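Local coordinates for protein putative modulator of DNA gyrase (Bacteroides thetaiotaomicron, PDB 1VPB) that probably acts as a metallopeptidase of the PmbA/TldD (U62) family, at residues L267-N281 with L327-M340. Sequence-based numbering, arbitrary orientation.
Sequences LNGSALQQKNSFLLN and LNTYFIDTYNAKKM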
# COMPACT_ATOMS: atom_id res chain seq x y z
N LEU A 267 16.33 -15.25 -6.58
CA LEU A 267 17.53 -14.93 -7.27
C LEU A 267 18.10 -13.56 -6.93
O LEU A 267 19.14 -13.16 -7.46
CB LEU A 267 17.25 -15.02 -8.77
CG LEU A 267 16.78 -16.37 -9.30
CD1 LEU A 267 16.58 -16.20 -10.83
CD2 LEU A 267 17.79 -17.40 -8.99
N ASN A 268 17.41 -12.83 -6.09
CA ASN A 268 17.86 -11.48 -5.75
C ASN A 268 19.08 -11.52 -4.83
O ASN A 268 19.09 -12.24 -3.82
CB ASN A 268 16.76 -10.73 -5.05
CG ASN A 268 15.71 -10.19 -5.99
OD1 ASN A 268 16.04 -9.78 -7.14
ND2 ASN A 268 14.44 -10.15 -5.51
N GLY A 269 20.03 -10.66 -5.12
CA GLY A 269 21.30 -10.61 -4.39
C GLY A 269 21.07 -10.37 -2.91
O GLY A 269 21.79 -10.95 -2.06
N SER A 270 20.08 -9.57 -2.58
CA SER A 270 19.86 -9.24 -1.12
C SER A 270 19.31 -10.45 -0.38
O SER A 270 19.72 -10.74 0.75
CB SER A 270 18.91 -8.08 -1.01
OG SER A 270 17.69 -8.42 -1.61
N ALA A 271 18.42 -11.20 -1.03
CA ALA A 271 17.96 -12.46 -0.45
C ALA A 271 19.07 -13.48 -0.25
O ALA A 271 19.13 -14.17 0.77
CB ALA A 271 16.82 -13.05 -1.31
N LEU A 272 19.97 -13.57 -1.23
CA LEU A 272 21.09 -14.48 -1.18
C LEU A 272 22.03 -14.06 -0.05
O LEU A 272 22.50 -14.89 0.73
CB LEU A 272 21.84 -14.47 -2.51
CG LEU A 272 20.99 -15.03 -3.66
CD1 LEU A 272 21.59 -14.62 -5.00
CD2 LEU A 272 20.77 -16.55 -3.54
N GLN A 273 22.25 -12.75 0.05
CA GLN A 273 23.22 -12.19 0.99
C GLN A 273 22.73 -12.40 2.40
O GLN A 273 23.53 -12.68 3.33
CB GLN A 273 23.42 -10.70 0.69
CG GLN A 273 24.60 -10.06 1.46
CD GLN A 273 24.25 -9.68 2.88
OE1 GLN A 273 23.12 -9.25 3.14
NE2 GLN A 273 25.22 -9.79 3.79
N GLN A 274 21.42 -12.30 2.56
CA GLN A 274 20.75 -12.46 3.84
C GLN A 274 20.37 -13.91 4.11
O GLN A 274 19.57 -14.16 5.01
CB GLN A 274 19.49 -11.61 3.86
CG GLN A 274 19.73 -10.13 3.73
CD GLN A 274 18.49 -9.36 3.34
OE1 GLN A 274 17.36 -9.82 3.56
NE2 GLN A 274 18.69 -8.19 2.76
N LYS A 275 20.95 -14.85 3.35
CA LYS A 275 20.72 -16.28 3.54
C LYS A 275 19.24 -16.60 3.75
O LYS A 275 18.84 -17.42 4.60
CB LYS A 275 21.66 -16.85 4.62
CG LYS A 275 23.06 -16.97 4.02
CD LYS A 275 24.19 -17.08 5.01
CE LYS A 275 25.49 -17.31 4.22
NZ LYS A 275 26.71 -17.11 5.06
N ASN A 276 18.43 -15.94 2.93
CA ASN A 276 16.99 -16.12 2.86
C ASN A 276 16.52 -16.40 1.41
O ASN A 276 15.63 -15.73 0.89
CB ASN A 276 16.30 -14.86 3.36
CG ASN A 276 14.83 -15.11 3.74
OD1 ASN A 276 14.44 -16.22 4.04
ND2 ASN A 276 14.01 -14.07 3.67
N SER A 277 17.11 -17.44 0.84
CA SER A 277 16.79 -17.83 -0.52
C SER A 277 16.95 -19.29 -0.69
O SER A 277 18.02 -19.86 -0.45
CB SER A 277 17.67 -17.10 -1.54
OG SER A 277 17.54 -17.77 -2.81
N PHE A 278 15.87 -19.95 -1.09
CA PHE A 278 15.94 -21.40 -1.33
C PHE A 278 16.72 -21.78 -2.59
O PHE A 278 16.88 -22.98 -2.89
CB PHE A 278 14.53 -22.00 -1.38
CG PHE A 278 13.64 -21.48 -2.49
CD1 PHE A 278 12.83 -20.37 -2.29
CD2 PHE A 278 13.57 -22.14 -3.74
CE1 PHE A 278 11.97 -19.89 -3.31
CE2 PHE A 278 12.73 -21.62 -4.77
CZ PHE A 278 11.94 -20.53 -4.54
N LEU A 279 17.13 -20.77 -3.36
CA LEU A 279 18.02 -20.98 -4.49
C LEU A 279 19.49 -20.65 -4.23
O LEU A 279 20.32 -20.72 -5.11
CB LEU A 279 17.50 -20.18 -5.70
CG LEU A 279 16.10 -20.68 -6.15
CD1 LEU A 279 15.71 -19.93 -7.42
CD2 LEU A 279 16.12 -22.13 -6.42
N LEU A 280 19.84 -20.40 -2.96
CA LEU A 280 21.23 -20.16 -2.61
C LEU A 280 21.95 -21.45 -2.92
O LEU A 280 21.41 -22.55 -2.68
CB LEU A 280 21.32 -19.87 -1.12
CG LEU A 280 22.70 -19.55 -0.55
CD1 LEU A 280 23.18 -18.19 -1.00
CD2 LEU A 280 22.58 -19.65 0.98
N ASN A 281 23.16 -21.33 -3.47
CA ASN A 281 24.01 -22.50 -3.79
C ASN A 281 23.45 -23.42 -4.88
O ASN A 281 23.80 -24.60 -4.94
CB ASN A 281 24.32 -23.35 -2.54
CG ASN A 281 25.09 -22.59 -1.48
OD1 ASN A 281 25.85 -21.65 -1.78
ND2 ASN A 281 24.87 -22.98 -0.22
N LEU A 327 19.87 -23.56 -13.67
CA LEU A 327 19.89 -22.15 -13.27
C LEU A 327 21.21 -21.49 -13.64
O LEU A 327 22.30 -22.00 -13.29
CB LEU A 327 19.72 -22.06 -11.75
CG LEU A 327 19.78 -20.66 -11.16
CD1 LEU A 327 18.66 -19.79 -11.75
CD2 LEU A 327 19.66 -20.79 -9.66
N ASN A 328 21.14 -20.37 -14.35
CA ASN A 328 22.35 -19.76 -14.86
C ASN A 328 22.69 -18.35 -14.40
O ASN A 328 23.76 -17.85 -14.74
CB ASN A 328 22.34 -19.75 -16.39
CG ASN A 328 22.65 -21.12 -16.98
OD1 ASN A 328 23.41 -21.91 -16.41
ND2 ASN A 328 22.08 -21.39 -18.13
N THR A 329 21.77 -17.69 -13.70
CA THR A 329 21.91 -16.28 -13.29
C THR A 329 21.38 -16.02 -11.89
O THR A 329 20.29 -16.51 -11.54
CB THR A 329 21.11 -15.40 -14.26
OG1 THR A 329 21.70 -15.47 -15.55
CG2 THR A 329 21.21 -13.92 -13.89
N TYR A 330 22.11 -15.19 -11.13
CA TYR A 330 21.53 -14.47 -10.01
C TYR A 330 21.50 -12.98 -10.40
O TYR A 330 22.26 -12.54 -11.28
CB TYR A 330 22.40 -14.64 -8.79
CG TYR A 330 22.45 -16.00 -8.14
CD1 TYR A 330 21.30 -16.72 -7.88
CD2 TYR A 330 23.65 -16.50 -7.68
CE1 TYR A 330 21.36 -17.96 -7.17
CE2 TYR A 330 23.71 -17.71 -7.02
CZ TYR A 330 22.57 -18.43 -6.77
OH TYR A 330 22.68 -19.66 -6.11
N PHE A 331 20.65 -12.20 -9.71
CA PHE A 331 20.49 -10.78 -9.97
C PHE A 331 21.13 -10.03 -8.81
O PHE A 331 20.47 -9.80 -7.82
CB PHE A 331 19.04 -10.41 -10.17
CG PHE A 331 18.47 -10.94 -11.45
CD1 PHE A 331 18.82 -10.33 -12.64
CD2 PHE A 331 17.63 -12.03 -11.48
CE1 PHE A 331 18.37 -10.84 -13.85
CE2 PHE A 331 17.19 -12.54 -12.71
CZ PHE A 331 17.57 -11.94 -13.86
N ILE A 332 22.41 -9.72 -8.97
CA ILE A 332 23.25 -9.19 -7.88
C ILE A 332 23.71 -7.78 -8.20
O ILE A 332 24.43 -7.58 -9.17
CB ILE A 332 24.40 -10.08 -7.65
CG1 ILE A 332 23.92 -11.51 -7.40
CG2 ILE A 332 25.14 -9.65 -6.37
CD1 ILE A 332 25.02 -12.46 -7.21
N ASP A 333 23.28 -6.81 -7.41
CA ASP A 333 23.76 -5.45 -7.62
C ASP A 333 25.15 -5.24 -7.00
O ASP A 333 25.77 -6.14 -6.39
CB ASP A 333 22.75 -4.42 -7.12
CG ASP A 333 22.72 -4.31 -5.62
OD1 ASP A 333 23.27 -5.18 -4.90
OD2 ASP A 333 22.05 -3.40 -5.12
N THR A 334 25.66 -4.02 -7.15
CA THR A 334 27.04 -3.72 -6.79
C THR A 334 27.23 -3.95 -5.29
O THR A 334 28.21 -4.58 -4.86
CB THR A 334 27.38 -2.29 -7.20
OG1 THR A 334 27.35 -2.18 -8.65
CG2 THR A 334 28.82 -1.93 -6.85
N TYR A 335 26.32 -3.42 -4.51
CA TYR A 335 26.39 -3.55 -3.04
C TYR A 335 26.41 -4.98 -2.55
O TYR A 335 27.32 -5.39 -1.83
CB TYR A 335 25.23 -2.81 -2.45
CG TYR A 335 25.16 -2.84 -0.98
CD1 TYR A 335 26.12 -2.18 -0.21
CD2 TYR A 335 24.13 -3.46 -0.34
CE1 TYR A 335 26.06 -2.18 1.15
CE2 TYR A 335 24.04 -3.46 1.03
CZ TYR A 335 25.01 -2.82 1.78
OH TYR A 335 24.85 -2.83 3.15
N ASN A 336 25.42 -5.80 -2.96
CA ASN A 336 25.40 -7.17 -2.55
C ASN A 336 26.55 -8.00 -3.12
O ASN A 336 27.04 -8.94 -2.45
CB ASN A 336 24.03 -7.78 -2.84
CG ASN A 336 22.97 -7.26 -1.94
OD1 ASN A 336 23.01 -7.48 -0.72
ND2 ASN A 336 22.02 -6.54 -2.50
N ALA A 337 27.00 -7.68 -4.32
CA ALA A 337 28.18 -8.32 -4.87
C ALA A 337 29.39 -8.08 -3.94
O ALA A 337 30.10 -9.02 -3.57
CB ALA A 337 28.49 -7.83 -6.29
N LYS A 338 29.59 -6.83 -3.53
CA LYS A 338 30.71 -6.51 -2.63
C LYS A 338 30.61 -7.23 -1.30
O LYS A 338 31.62 -7.80 -0.81
CB LYS A 338 30.81 -4.99 -2.44
CG LYS A 338 32.14 -4.55 -1.82
CD LYS A 338 32.41 -3.12 -2.06
CE LYS A 338 33.62 -2.60 -1.26
NZ LYS A 338 34.88 -3.33 -1.71
N LYS A 339 29.41 -7.30 -0.74
CA LYS A 339 29.21 -7.98 0.53
C LYS A 339 29.46 -9.46 0.48
O LYS A 339 29.99 -10.05 1.42
CB LYS A 339 27.80 -7.75 1.05
CG LYS A 339 27.54 -6.31 1.35
CD LYS A 339 26.24 -6.12 2.02
CE LYS A 339 26.34 -6.13 3.52
NZ LYS A 339 25.00 -5.72 4.05
N MET A 340 29.08 -10.06 -0.63
CA MET A 340 29.20 -11.48 -0.78
C MET A 340 30.54 -11.90 -1.32
O MET A 340 30.87 -13.09 -1.28
CB MET A 340 28.09 -11.99 -1.70
CG MET A 340 26.73 -11.95 -1.01
SD MET A 340 25.47 -12.95 -1.76
CE MET A 340 25.14 -11.88 -3.09
O HOH W 1 21.74 -7.24 1.68
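F331 is bridged to N268 by two backbone hydrogen bonds, F331 N to L267 O (2.9 Å, nearly straight) and G269 N to F331 O, and from there helices 269-273 and 334-340 run roughly parallel, 24° apart. G269 suits the junction because a side chain would press on I332 CA and N336 CB. In Y330, CG stands anti to the carbonyl carbon (chi1 -70°), which swings the ring across to L272 and L279; one face lies under L272 CD1, a CH-pi contact 3.7 Å from the centroid, while L267 CD2 meets the ring edge. Y330 OH donates to L279 O at 2.8 Å, in the ring plane, and also bonds to the backbone N of K282. A phenylalanine here would probably keep the L272 contact but leave L279 O and K282 N without this hydroxyl partner. Between the helices, flexible M340 bends so that SD lies 3.6 Å from Q273 CA and CE reaches G269 O. N336 OD1 and Q273 OE1 share a water. N336 N makes D333, through OD1, the N-cap of helix 334-340, while N336 ND2, bonding OD1 from the opposite face, fixes the amide. A Schellman motif closes helix 269-273: two short helices, one capped at its start, the other closed at its end, joined by a single beta bridge within the family's C-terminal domain.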